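Local coordinates for protein ethylbenzene dehydrogenase alpha-subunit (Aromatoleum aromaticum, PDB 2IVF) that forms the alpha-subunit of a molybdopterin-family oxidoreductase and holds a molybdenum atom, the pterin dinucleotide ligands MGD and MD1, and an iron/sulfur cluster, at residues S263-L268 / T289-L294; Q397-T400 / R406-L409; M488-V493 / E505-A510; D689-I694 / K725-D730; H944-G947 / Q951-Y954. All coordinates share one frame; numbering follows the deposited sequence.

Contact 1: S263-L268 / T289-L294; sequences SSYHFL and TPAADL
Ala291 puts its methyl group against Tyr265 and Leu268 at the start of helix 265-274, the helix of a beta-alpha-beta crossover joining the neighbouring parallel strands 249-253 and 277-281. The nearest approach is at the phenol end, where Ala291 CB lies 3.3 Å from Tyr265 OH and 3.8 Å from Tyr265 CZ, reaching the ring obliquely. Pro290 adds a looser touch, its CB 4.1 Å from Tyr265 OH. Three residues further along the helix, Leu268 brings one branch, CD2, to 3.9 Å from the same Ala291 CB. Two side chains thus converge on one methyl from different places, each with CG swung opposite its backbone N (chi1 179° for Tyr265, -176° for Leu268).

Further out, Tyr265 also packs on Trp257 and on Leu29 of the beta-subunit, and Leu268 rests on Val278 of the next strand. Asp293 OD1 forms a salt bridge with Arg272 of the crossover helix, while its OD2 pairs with Arg317 of the beta-subunit. The short 3-10 turn that presents Ala291 is closed by the backbone bond from Ala292 N to Thr289 O, 3.0 Å long.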
# COMPACT_ATOMS: atom_id res chain seq x y z
N SER A 263 -1.94 -0.72 8.85
CA SER A 263 -1.36 -0.79 10.19
C SER A 263 -2.41 -1.09 11.23
O SER A 263 -2.06 -1.65 12.27
CB SER A 263 -0.59 0.48 10.60
OG SER A 263 -1.41 1.61 10.60
N SER A 264 -3.67 -0.72 10.97
CA SER A 264 -4.72 -0.88 11.99
C SER A 264 -5.98 -1.55 11.51
O SER A 264 -6.94 -1.67 12.25
CB SER A 264 -4.97 0.42 12.70
OG SER A 264 -3.81 0.75 13.47
N TYR A 265 -5.94 -2.03 10.28
CA TYR A 265 -7.05 -2.83 9.71
C TYR A 265 -7.51 -3.91 10.68
O TYR A 265 -8.73 -4.23 10.78
CB TYR A 265 -6.55 -3.48 8.44
CG TYR A 265 -7.50 -4.38 7.70
CD1 TYR A 265 -7.64 -5.70 8.03
CD2 TYR A 265 -8.14 -3.94 6.55
CE1 TYR A 265 -8.46 -6.54 7.34
CE2 TYR A 265 -8.95 -4.81 5.81
CZ TYR A 265 -9.09 -6.10 6.20
OH TYR A 265 -9.83 -7.03 5.49
N HIS A 266 -6.55 -4.49 11.37
CA HIS A 266 -6.83 -5.60 12.31
C HIS A 266 -7.94 -5.31 13.30
O HIS A 266 -8.69 -6.24 13.69
CB HIS A 266 -5.55 -5.99 13.05
CG HIS A 266 -5.07 -5.01 14.07
ND1 HIS A 266 -5.45 -5.08 15.39
CD2 HIS A 266 -4.17 -4.00 13.99
CE1 HIS A 266 -4.83 -4.13 16.07
NE2 HIS A 266 -4.06 -3.45 15.24
N PHE A 267 -8.07 -4.05 13.72
CA PHE A 267 -9.14 -3.66 14.66
C PHE A 267 -10.53 -3.94 14.03
O PHE A 267 -11.45 -4.33 14.73
CB PHE A 267 -9.01 -2.19 15.07
CG PHE A 267 -7.89 -1.93 16.03
CD1 PHE A 267 -7.97 -2.35 17.36
CD2 PHE A 267 -6.78 -1.19 15.65
CE1 PHE A 267 -6.97 -2.10 18.26
CE2 PHE A 267 -5.74 -0.93 16.55
CZ PHE A 267 -5.84 -1.34 17.85
N LEU A 268 -10.64 -3.75 12.73
CA LEU A 268 -11.85 -4.11 11.98
C LEU A 268 -12.10 -5.62 11.98
O LEU A 268 -13.19 -6.04 12.35
CB LEU A 268 -11.80 -3.57 10.57
CG LEU A 268 -13.05 -3.81 9.72
CD1 LEU A 268 -14.31 -3.02 10.26
CD2 LEU A 268 -12.73 -3.41 8.25
N THR A 289 -13.48 -5.96 1.65
CA THR A 289 -14.59 -6.89 1.87
C THR A 289 -14.26 -8.23 2.50
O THR A 289 -15.15 -8.90 2.95
CB THR A 289 -15.41 -7.10 0.59
OG1 THR A 289 -14.56 -7.63 -0.46
CG2 THR A 289 -16.07 -5.76 0.18
N PRO A 290 -13.00 -8.65 2.50
CA PRO A 290 -12.68 -9.87 3.27
C PRO A 290 -12.96 -9.77 4.76
O PRO A 290 -13.12 -10.81 5.41
CB PRO A 290 -11.18 -10.02 3.06
CG PRO A 290 -10.98 -9.39 1.67
CD PRO A 290 -11.84 -8.18 1.73
N ALA A 291 -12.96 -8.55 5.28
CA ALA A 291 -13.40 -8.31 6.65
C ALA A 291 -14.90 -8.02 6.84
O ALA A 291 -15.33 -7.76 7.95
CB ALA A 291 -12.57 -7.19 7.26
N ALA A 292 -15.69 -8.08 5.77
CA ALA A 292 -17.07 -7.63 5.84
C ALA A 292 -18.08 -8.77 5.89
O ALA A 292 -17.95 -9.79 5.21
CB ALA A 292 -17.38 -6.71 4.66
N ASP A 293 -19.10 -8.56 6.71
CA ASP A 293 -20.30 -9.40 6.70
C ASP A 293 -21.23 -9.08 5.53
O ASP A 293 -21.95 -9.94 5.03
CB ASP A 293 -21.05 -9.26 8.02
CG ASP A 293 -20.23 -9.73 9.19
OD1 ASP A 293 -19.84 -10.93 9.20
OD2 ASP A 293 -19.97 -8.90 10.07
N LEU A 294 -21.22 -7.82 5.11
CA LEU A 294 -22.13 -7.31 4.13
C LEU A 294 -21.41 -6.36 3.26
O LEU A 294 -20.61 -5.54 3.73
CB LEU A 294 -23.26 -6.51 4.83
CG LEU A 294 -24.33 -7.34 5.57
CD1 LEU A 294 -25.24 -6.41 6.36
CD2 LEU A 294 -25.14 -8.10 4.54

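Contact 2: Q397-T400 / R406-L409; sequences QVRT and REHL
Arg399 and Glu407 meet through a single salt bridge, and the geometry marks it as a loose one. The charged contact runs from Arg399 NH1 to Glu407 OE2 at 3.3 Å, with an N-H...O angle of 154°, a weak hydrogen bond. OE2 sits at the edge of the guanidinium, near its plane. The second oxygen does not complete a matched pair: Glu407 OE1 stays 3.6 Å from Arg399 NH2. With the planes of the two flat groups 80° apart, the two oxygens cannot both lie flat along the guanidinium edge, and only OE2 makes the bond. The side chains themselves cross at about a right angle. Both are extended beyond CG; in Arg399 the chain leaves with CG lodged between backbone N and carbonyl carbon (chi1 75°) and then runs straight out toward the helix.

Outside the pair the arginine chain packs on Met337 and on Thr385 of strand 385-389. Glu407 lies near the C-terminal end of helix 401-408, where a carboxylate is probably slightly disfavoured and the arginine may compensate in part.

Backbone and capping bonds fix the two elements. Arg399 pairs by main chain with Val335, and Thr400 OG1 bonds to Glu403 N, capping the helix that follows directly. The whole is a strand-to-helix connection with a threonine N-cap: the central strand of a three-stranded antiparallel sheet runs straight into a short helix, and a surface salt bridge spans the bend.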
# COMPACT_ATOMS: atom_id res chain seq x y z
N GLN A 397 -48.50 29.02 8.94
CA GLN A 397 -48.25 27.64 9.26
C GLN A 397 -46.74 27.48 9.45
O GLN A 397 -45.96 28.05 8.68
CB GLN A 397 -48.66 26.71 8.11
CG GLN A 397 -50.14 26.28 8.04
CD GLN A 397 -50.28 24.99 7.23
OE1 GLN A 397 -49.38 24.13 7.24
NE2 GLN A 397 -51.39 24.84 6.54
N VAL A 398 -46.35 26.72 10.46
CA VAL A 398 -44.96 26.36 10.68
C VAL A 398 -44.95 24.88 10.98
O VAL A 398 -45.94 24.34 11.48
CB VAL A 398 -44.33 27.15 11.84
CG1 VAL A 398 -44.37 28.66 11.54
CG2 VAL A 398 -45.00 26.83 13.17
N ARG A 399 -43.84 24.23 10.64
CA ARG A 399 -43.67 22.83 10.96
C ARG A 399 -42.21 22.60 11.27
O ARG A 399 -41.36 23.38 10.89
CB ARG A 399 -44.14 21.95 9.81
CG ARG A 399 -43.21 21.91 8.62
CD ARG A 399 -43.79 21.07 7.49
NE ARG A 399 -42.94 21.09 6.29
CZ ARG A 399 -43.32 20.65 5.08
NH1 ARG A 399 -44.52 20.12 4.88
NH2 ARG A 399 -42.49 20.73 4.07
N THR A 400 -41.94 21.50 11.95
CA THR A 400 -40.59 21.15 12.31
C THR A 400 -39.84 20.69 11.06
O THR A 400 -40.46 20.24 10.09
CB THR A 400 -40.58 20.00 13.33
OG1 THR A 400 -41.15 18.83 12.76
CG2 THR A 400 -41.35 20.39 14.59
N ARG A 406 -40.17 14.09 6.99
CA ARG A 406 -41.13 13.01 6.80
C ARG A 406 -41.70 13.06 5.39
O ARG A 406 -41.79 12.04 4.74
CB ARG A 406 -42.31 13.09 7.78
CG ARG A 406 -41.95 12.76 9.20
CD ARG A 406 -43.13 12.99 10.07
NE ARG A 406 -43.97 11.81 10.14
CZ ARG A 406 -45.26 11.81 10.46
NH1 ARG A 406 -45.93 12.93 10.70
NH2 ARG A 406 -45.88 10.65 10.52
N GLU A 407 -42.09 14.25 4.94
CA GLU A 407 -42.60 14.41 3.57
C GLU A 407 -41.51 14.01 2.55
O GLU A 407 -41.76 13.26 1.62
CB GLU A 407 -43.07 15.87 3.36
CG GLU A 407 -43.43 16.27 1.92
CD GLU A 407 -43.83 17.78 1.79
OE1 GLU A 407 -43.04 18.58 1.22
OE2 GLU A 407 -44.95 18.15 2.24
N HIS A 408 -40.32 14.54 2.73
CA HIS A 408 -39.24 14.42 1.79
C HIS A 408 -38.83 12.94 1.65
O HIS A 408 -38.56 12.46 0.54
CB HIS A 408 -38.09 15.26 2.34
CG HIS A 408 -36.80 15.10 1.60
ND1 HIS A 408 -36.65 15.47 0.29
CD2 HIS A 408 -35.58 14.69 2.02
CE1 HIS A 408 -35.40 15.25 -0.09
NE2 HIS A 408 -34.72 14.79 0.95
N LEU A 409 -38.84 12.22 2.77
CA LEU A 409 -38.43 10.83 2.78
C LEU A 409 -39.50 9.93 2.14
O LEU A 409 -39.25 8.73 1.94
CB LEU A 409 -38.13 10.34 4.20
CG LEU A 409 -36.83 10.88 4.80
CD1 LEU A 409 -36.71 10.49 6.27
CD2 LEU A 409 -35.58 10.40 4.01

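Contact 3: M488-V493 / E505-A510; sequences MVYLGV and ELHQMA
Tyr490 turns its phenol toward two successive residues of the other helix, Leu506 and His507, and the orientation differs for each. Against Leu506 the side chains slide past one another in opposite directions: Leu506 CD1 comes in obliquely, 3.6 Å from Tyr490 CD1 and 3.7 Å from Tyr490 CE1. Against His507 they cross at about a right angle. The two rings meet rim to rim, centroids 5.9 Å apart and planes at 67°, with neither over the face of the other, so this is not a stack. Here Tyr490 OH lies in the plane of the imidazole, 3.0 Å from His507 CE1, a close approach to a carbon at the ring edge. The hydroxyl has its polar partner elsewhere, in a hydrogen bond with Thr775 OG1.

Val493 completes the group from one turn further along helix 486-493. With CG1 anti to the carbonyl carbon (chi1 -59°), CG2 falls between the backbone N and the carbonyl carbon and reaches 3.8 Å from Leu506 CD1. That one methyl of Leu506 touches both the tyrosine ring and the valine, from directions roughly at right angles, while Leu506 CD2 stays on the valine side, 4.1 Å from Val493 CG2.

The axes of the two short segments approach no closer than 12.7 Å, at 111° between their directions, so side chains alone bridge the gap and the backbones do not pack intimately. Around this corner, Val493 also rests on Phe204 and Tyr208 of helix 197-210, Tyr490 on Ile746 of helix 736-749, and Met509 carries helix 504-520 onto Phe533 of helix 526-540.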
# COMPACT_ATOMS: atom_id res chain seq x y z
N MET A 488 3.87 21.76 13.75
CA MET A 488 4.10 22.37 12.45
C MET A 488 3.68 23.82 12.41
O MET A 488 4.45 24.69 11.93
CB MET A 488 3.37 21.58 11.38
CG MET A 488 4.02 20.30 11.12
SD MET A 488 3.11 19.37 9.91
CE MET A 488 1.99 18.41 10.93
N VAL A 489 2.49 24.15 12.92
CA VAL A 489 2.04 25.54 12.72
C VAL A 489 2.78 26.53 13.61
O VAL A 489 3.03 27.62 13.16
CB VAL A 489 0.51 25.74 12.78
CG1 VAL A 489 -0.21 24.66 11.94
CG2 VAL A 489 0.04 25.73 14.19
N TYR A 490 3.15 26.19 14.83
CA TYR A 490 3.98 27.13 15.63
C TYR A 490 5.40 27.26 15.07
O TYR A 490 5.98 28.37 15.03
CB TYR A 490 4.05 26.73 17.11
CG TYR A 490 2.78 26.96 17.87
CD1 TYR A 490 2.54 28.18 18.49
CD2 TYR A 490 1.84 25.97 18.01
CE1 TYR A 490 1.36 28.40 19.20
CE2 TYR A 490 0.67 26.17 18.69
CZ TYR A 490 0.44 27.36 19.29
OH TYR A 490 -0.73 27.59 19.98
N LEU A 491 5.97 26.15 14.64
CA LEU A 491 7.25 26.20 13.96
C LEU A 491 7.15 27.12 12.74
O LEU A 491 8.08 27.86 12.44
CB LEU A 491 7.70 24.82 13.55
CG LEU A 491 9.06 24.74 12.88
CD1 LEU A 491 10.12 25.19 13.84
CD2 LEU A 491 9.32 23.30 12.40
N GLY A 492 6.01 27.08 12.08
CA GLY A 492 5.80 27.86 10.90
C GLY A 492 5.68 29.35 11.11
O GLY A 492 6.02 30.11 10.21
N VAL A 493 5.21 29.78 12.29
CA VAL A 493 4.92 31.22 12.49
C VAL A 493 5.67 31.91 13.59
O VAL A 493 5.77 33.13 13.57
CB VAL A 493 3.42 31.51 12.69
CG1 VAL A 493 2.64 31.01 11.43
CG2 VAL A 493 2.88 30.86 13.96
N GLU A 505 2.50 35.97 21.85
CA GLU A 505 1.68 36.81 20.99
C GLU A 505 0.48 36.04 20.43
O GLU A 505 -0.64 36.56 20.36
CB GLU A 505 2.50 37.36 19.81
CG GLU A 505 3.41 38.49 20.18
CD GLU A 505 3.61 39.47 19.03
OE1 GLU A 505 3.95 39.00 17.91
OE2 GLU A 505 3.42 40.69 19.25
N LEU A 506 0.72 34.81 20.01
CA LEU A 506 -0.34 33.99 19.45
C LEU A 506 -1.35 33.67 20.53
O LEU A 506 -2.55 33.70 20.28
CB LEU A 506 0.23 32.68 18.90
CG LEU A 506 0.96 32.72 17.56
CD1 LEU A 506 2.08 31.65 17.57
CD2 LEU A 506 -0.04 32.48 16.42
N HIS A 507 -0.86 33.36 21.73
CA HIS A 507 -1.73 32.98 22.83
C HIS A 507 -2.54 34.19 23.32
O HIS A 507 -3.70 34.03 23.68
CB HIS A 507 -0.94 32.28 23.96
CG HIS A 507 -0.76 30.79 23.75
ND1 HIS A 507 -0.72 30.19 22.51
CD2 HIS A 507 -0.62 29.78 24.65
CE1 HIS A 507 -0.54 28.89 22.64
NE2 HIS A 507 -0.49 28.60 23.93
N GLN A 508 -1.96 35.40 23.29
CA GLN A 508 -2.73 36.61 23.62
C GLN A 508 -3.70 37.07 22.51
O GLN A 508 -4.76 37.60 22.79
CB GLN A 508 -1.80 37.76 24.03
CG GLN A 508 -0.90 38.30 22.94
CD GLN A 508 0.07 39.36 23.44
OE1 GLN A 508 -0.17 39.99 24.47
NE2 GLN A 508 1.17 39.57 22.72
N MET A 509 -3.33 36.84 21.25
CA MET A 509 -4.21 37.06 20.10
C MET A 509 -5.43 36.13 20.19
O MET A 509 -6.57 36.54 19.97
CB MET A 509 -3.40 36.83 18.81
CG MET A 509 -4.11 37.08 17.46
SD MET A 509 -3.06 36.57 16.04
CE MET A 509 -4.11 37.02 14.65
N ALA A 510 -5.17 34.87 20.52
CA ALA A 510 -6.21 33.85 20.69
C ALA A 510 -7.26 34.28 21.72
O ALA A 510 -8.45 34.06 21.52
CB ALA A 510 -5.57 32.52 21.10

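Contact 4: D689-I694 / K725-D730; sequences DAIALI and KKFTMD
Phe727 points its ring at Ile691 and Ala692, neighbours on helix 687-704, and its conformation sets up the contact. With CG opposite the backbone N (chi1 -174°), the ring reaches straight across from the last turn of helix 723-727. Its far end meets the branch methyl of Ile691: CG2 is 3.6 Å from Phe727 CZ and 3.7 Å from Phe727 CE1. One flank meets Ala692, whose CB lies 4.0 Å from Phe727 CE2. The methyl of Ile691 comes in obliquely, and the two side chains cross at about a right angle.

The isoleucine divides its branches: CG2 goes to the phenylalanine, whereas CG1 leads off in another direction. Beyond the pair, Ile691 packs on Ala202 and Met206 of helix 197-210 and on Leu635 of strand 631-636.

Thr728 is split as well. OG1 is tucked between backbone N and carbonyl carbon (chi1 64°) and bonds to Tyr724 O and Gly731 N, which leaves CG2 to face Ala692 CB at 4.1 Å. The chain then ends its helix in a Schellman motif, with Met729 at positive phi and backbone bonds from Asp730 N to Lys725 O, 2.7 Å, and from Met729 N to Lys726 O, 3.1 Å.

Chemically the interface is apolar on both sides and buried, so the contact rests on van der Waals packing, with no polar bond between the two segments. The polar groups at its margin are handled separately: Arg205 binds the carbonyl oxygens of Lys726 and Phe727 at the helix end, and the threonine hydroxyl bonds back to the helix and on to the chain just after it.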
# COMPACT_ATOMS: atom_id res chain seq x y z
N ASP A 689 17.10 23.04 5.77
CA ASP A 689 18.42 23.54 5.39
C ASP A 689 18.43 24.06 3.95
O ASP A 689 18.89 25.18 3.69
CB ASP A 689 19.44 22.42 5.55
CG ASP A 689 20.80 22.82 5.06
OD1 ASP A 689 21.25 23.93 5.43
OD2 ASP A 689 21.39 22.02 4.32
N ALA A 690 17.85 23.28 3.03
CA ALA A 690 17.65 23.69 1.62
C ALA A 690 16.94 25.01 1.50
O ALA A 690 17.42 25.91 0.78
CB ALA A 690 16.87 22.61 0.85
N ILE A 691 15.83 25.15 2.23
CA ILE A 691 15.04 26.38 2.22
C ILE A 691 15.77 27.50 2.91
O ILE A 691 15.75 28.67 2.47
CB ILE A 691 13.66 26.16 2.85
CG1 ILE A 691 12.82 25.30 1.90
CG2 ILE A 691 12.96 27.53 3.15
CD1 ILE A 691 11.65 24.54 2.53
N ALA A 692 16.47 27.17 3.98
CA ALA A 692 17.29 28.17 4.64
C ALA A 692 18.30 28.75 3.64
O ALA A 692 18.49 29.98 3.56
CB ALA A 692 18.00 27.55 5.89
N LEU A 693 18.93 27.87 2.86
CA LEU A 693 19.95 28.26 1.90
C LEU A 693 19.36 29.12 0.79
O LEU A 693 19.94 30.12 0.44
CB LEU A 693 20.63 27.04 1.30
CG LEU A 693 21.75 27.28 0.25
CD1 LEU A 693 22.82 28.28 0.75
CD2 LEU A 693 22.35 25.91 -0.04
N ILE A 694 18.20 28.72 0.28
CA ILE A 694 17.49 29.57 -0.69
C ILE A 694 17.28 30.96 -0.11
O ILE A 694 17.65 32.00 -0.73
CB ILE A 694 16.14 28.97 -1.10
CG1 ILE A 694 16.37 27.70 -1.91
CG2 ILE A 694 15.33 30.03 -1.88
CD1 ILE A 694 15.15 26.83 -2.17
N LYS A 725 17.56 35.40 8.51
CA LYS A 725 17.61 35.48 9.98
C LYS A 725 16.25 35.14 10.59
O LYS A 725 16.18 34.40 11.57
CB LYS A 725 18.20 36.83 10.49
CG LYS A 725 17.23 37.99 10.78
CD LYS A 725 18.03 39.23 11.26
CE LYS A 725 17.19 40.58 11.18
NZ LYS A 725 17.92 41.86 11.62
N LYS A 726 15.16 35.61 9.97
CA LYS A 726 13.83 35.32 10.47
C LYS A 726 13.53 33.85 10.36
O LYS A 726 13.10 33.25 11.32
CB LYS A 726 12.79 36.18 9.76
CG LYS A 726 12.79 37.59 10.32
CD LYS A 726 12.17 38.58 9.42
CE LYS A 726 10.68 38.43 9.32
NZ LYS A 726 9.99 38.49 10.63
N PHE A 727 13.78 33.26 9.19
CA PHE A 727 13.53 31.86 8.98
C PHE A 727 14.23 31.00 10.01
O PHE A 727 13.65 30.07 10.53
CB PHE A 727 13.98 31.44 7.58
CG PHE A 727 13.63 30.06 7.26
CD1 PHE A 727 12.34 29.75 6.83
CD2 PHE A 727 14.55 29.04 7.43
CE1 PHE A 727 11.99 28.45 6.57
CE2 PHE A 727 14.21 27.74 7.16
CZ PHE A 727 12.91 27.44 6.74
N THR A 728 15.50 31.27 10.26
CA THR A 728 16.29 30.42 11.15
C THR A 728 16.20 30.84 12.63
O THR A 728 16.94 30.29 13.49
CB THR A 728 17.79 30.42 10.71
OG1 THR A 728 18.33 31.73 10.86
CG2 THR A 728 18.01 29.94 9.27
N MET A 729 15.36 31.85 12.93
CA MET A 729 15.34 32.47 14.26
C MET A 729 16.77 32.84 14.66
O MET A 729 17.29 32.39 15.69
CB MET A 729 14.73 31.55 15.30
CG MET A 729 13.26 31.26 15.11
SD MET A 729 12.66 30.14 16.38
CE MET A 729 11.13 29.54 15.70
N ASP A 730 17.39 33.63 13.80
CA ASP A 730 18.75 34.15 14.02
C ASP A 730 19.75 33.04 14.33
O ASP A 730 20.57 33.13 15.25
CB ASP A 730 18.75 35.24 15.10
CG ASP A 730 19.92 36.17 14.97
OD1 ASP A 730 20.50 36.29 13.85
OD2 ASP A 730 20.30 36.75 16.00

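Contact 5: H944-G947 / Q951-Y954; sequences HLAG and QFRY
The ring of Phe952 receives the methyl of Ala946 obliquely, CB 3.8 Å from CD2, while the carbonyl oxygen of Gly947 lies at the ring's edge, near its plane. Outside the two segments the same ring stacks with Tyr821 and forms an edge-to-face pair with His230, which adds aromatic neighbours to the methyl. Within 951-954 the guanidinium of Arg953 has Gln951 CA 3.8 Å above one face, offset toward the rim.

All this lies in the long loop between strands 915-917 and 969-975, which are part of a six-stranded mixed sheet consistent with the double-psi barrel family of molybdopterin dinucleotide-binding domains. The loop doubles back on itself, with three residues between the segments, and the alpha carbons of Gly947 and Phe952 come within 5.2 Å of one another. The phenylalanine leaves the chain with CG beside its backbone N (chi1 -65°), and with CB already directed at 944-947 the ring reaches Ala946 CB. The main chains also approach, Gly947 CA standing 4.1 Å from Phe952 O.

Several polar groups of the loop are tied outward: His944 NE2 to Asp455, Tyr954 OH to Asp216, and Gly947 O to His818 NE2. A glycerol, probably from the crystallisation liquor, lies about 3 Å from the Phe952 side chain and is hydrogen-bonded by Tyr954 N. At the root of the ring, Ala946 O sits 3.5 Å from Phe952 CB.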
# COMPACT_ATOMS: atom_id res chain seq x y z
N HIS A 944 -20.50 25.37 -2.56
CA HIS A 944 -19.43 25.61 -1.60
C HIS A 944 -18.70 26.94 -1.71
O HIS A 944 -17.77 27.17 -0.97
CB HIS A 944 -18.48 24.44 -1.56
CG HIS A 944 -19.15 23.16 -1.21
ND1 HIS A 944 -18.45 21.97 -1.07
CD2 HIS A 944 -20.44 22.88 -0.88
CE1 HIS A 944 -19.30 21.00 -0.78
NE2 HIS A 944 -20.51 21.53 -0.62
N LEU A 945 -19.22 27.84 -2.56
CA LEU A 945 -18.83 29.23 -2.59
C LEU A 945 -19.73 30.02 -1.65
O LEU A 945 -19.49 31.18 -1.41
CB LEU A 945 -18.96 29.77 -4.02
CG LEU A 945 -17.90 29.21 -5.00
CD1 LEU A 945 -18.37 29.35 -6.44
CD2 LEU A 945 -16.54 29.91 -4.77
N ALA A 946 -20.74 29.38 -1.07
CA ALA A 946 -21.73 30.10 -0.28
C ALA A 946 -21.12 30.70 0.96
O ALA A 946 -20.29 30.10 1.59
CB ALA A 946 -22.91 29.20 0.09
N GLY A 947 -21.59 31.89 1.33
CA GLY A 947 -21.30 32.47 2.62
C GLY A 947 -22.60 32.93 3.25
O GLY A 947 -23.68 32.44 2.90
N GLN A 951 -22.05 28.20 9.37
CA GLN A 951 -21.19 27.06 9.07
C GLN A 951 -20.67 27.04 7.63
O GLN A 951 -19.97 26.13 7.23
CB GLN A 951 -21.88 25.74 9.37
CG GLN A 951 -23.19 25.48 8.62
CD GLN A 951 -24.36 25.66 9.54
OE1 GLN A 951 -24.53 26.74 10.11
NE2 GLN A 951 -25.16 24.62 9.72
N PHE A 952 -21.05 28.04 6.84
CA PHE A 952 -20.52 28.22 5.49
C PHE A 952 -19.36 29.19 5.57
O PHE A 952 -19.55 30.40 5.68
CB PHE A 952 -21.61 28.73 4.55
CG PHE A 952 -22.77 27.75 4.32
CD1 PHE A 952 -22.73 26.45 4.78
CD2 PHE A 952 -23.88 28.16 3.61
CE1 PHE A 952 -23.80 25.59 4.56
CE2 PHE A 952 -24.96 27.32 3.39
CZ PHE A 952 -24.92 26.04 3.86
N ARG A 953 -18.14 28.65 5.54
CA ARG A 953 -16.94 29.47 5.80
C ARG A 953 -15.67 28.76 5.39
O ARG A 953 -15.66 27.56 5.15
CB ARG A 953 -16.83 29.85 7.26
CG ARG A 953 -16.66 28.68 8.20
CD ARG A 953 -17.18 28.99 9.64
NE ARG A 953 -17.60 27.76 10.37
CZ ARG A 953 -18.23 27.78 11.55
NH1 ARG A 953 -18.52 28.92 12.12
NH2 ARG A 953 -18.58 26.65 12.14
N TYR A 954 -14.59 29.53 5.32
CA TYR A 954 -13.29 28.98 5.02
C TYR A 954 -12.29 29.39 6.08
O TYR A 954 -12.16 30.57 6.44
CB TYR A 954 -12.79 29.42 3.63
CG TYR A 954 -11.35 29.00 3.40
CD1 TYR A 954 -11.01 27.66 3.30
CD2 TYR A 954 -10.32 29.93 3.37
CE1 TYR A 954 -9.67 27.25 3.12
CE2 TYR A 954 -8.98 29.53 3.17
CZ TYR A 954 -8.67 28.20 3.08
OH TYR A 954 -7.35 27.79 2.91

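In the fold
The five contacts follow one another along the chain without interleaving, and none touches another. Contacts 3 and 4 come nearest, about 5 Å between their closest atoms with centres 19 Å apart, and both lean on helix 197-210; Arg205 there bonds to main-chain oxygens of contact 4 and, weakly, to one of contact 3. Contacts 1 and 4 sit on opposite sides of the chain's centre and near different ligands: Tyr265 is about 10 Å from both MGD and the iron/sulfur cluster, Ile691 about 9 Å from MD1. Contact 2 is peripheral, its centre 34 Å from that of the chain. Contact 5 lies closest to the chain's centre, about 17 Å between centres, and its nearest atoms are about 15 Å from contact 2 and 12 Å from contact 3.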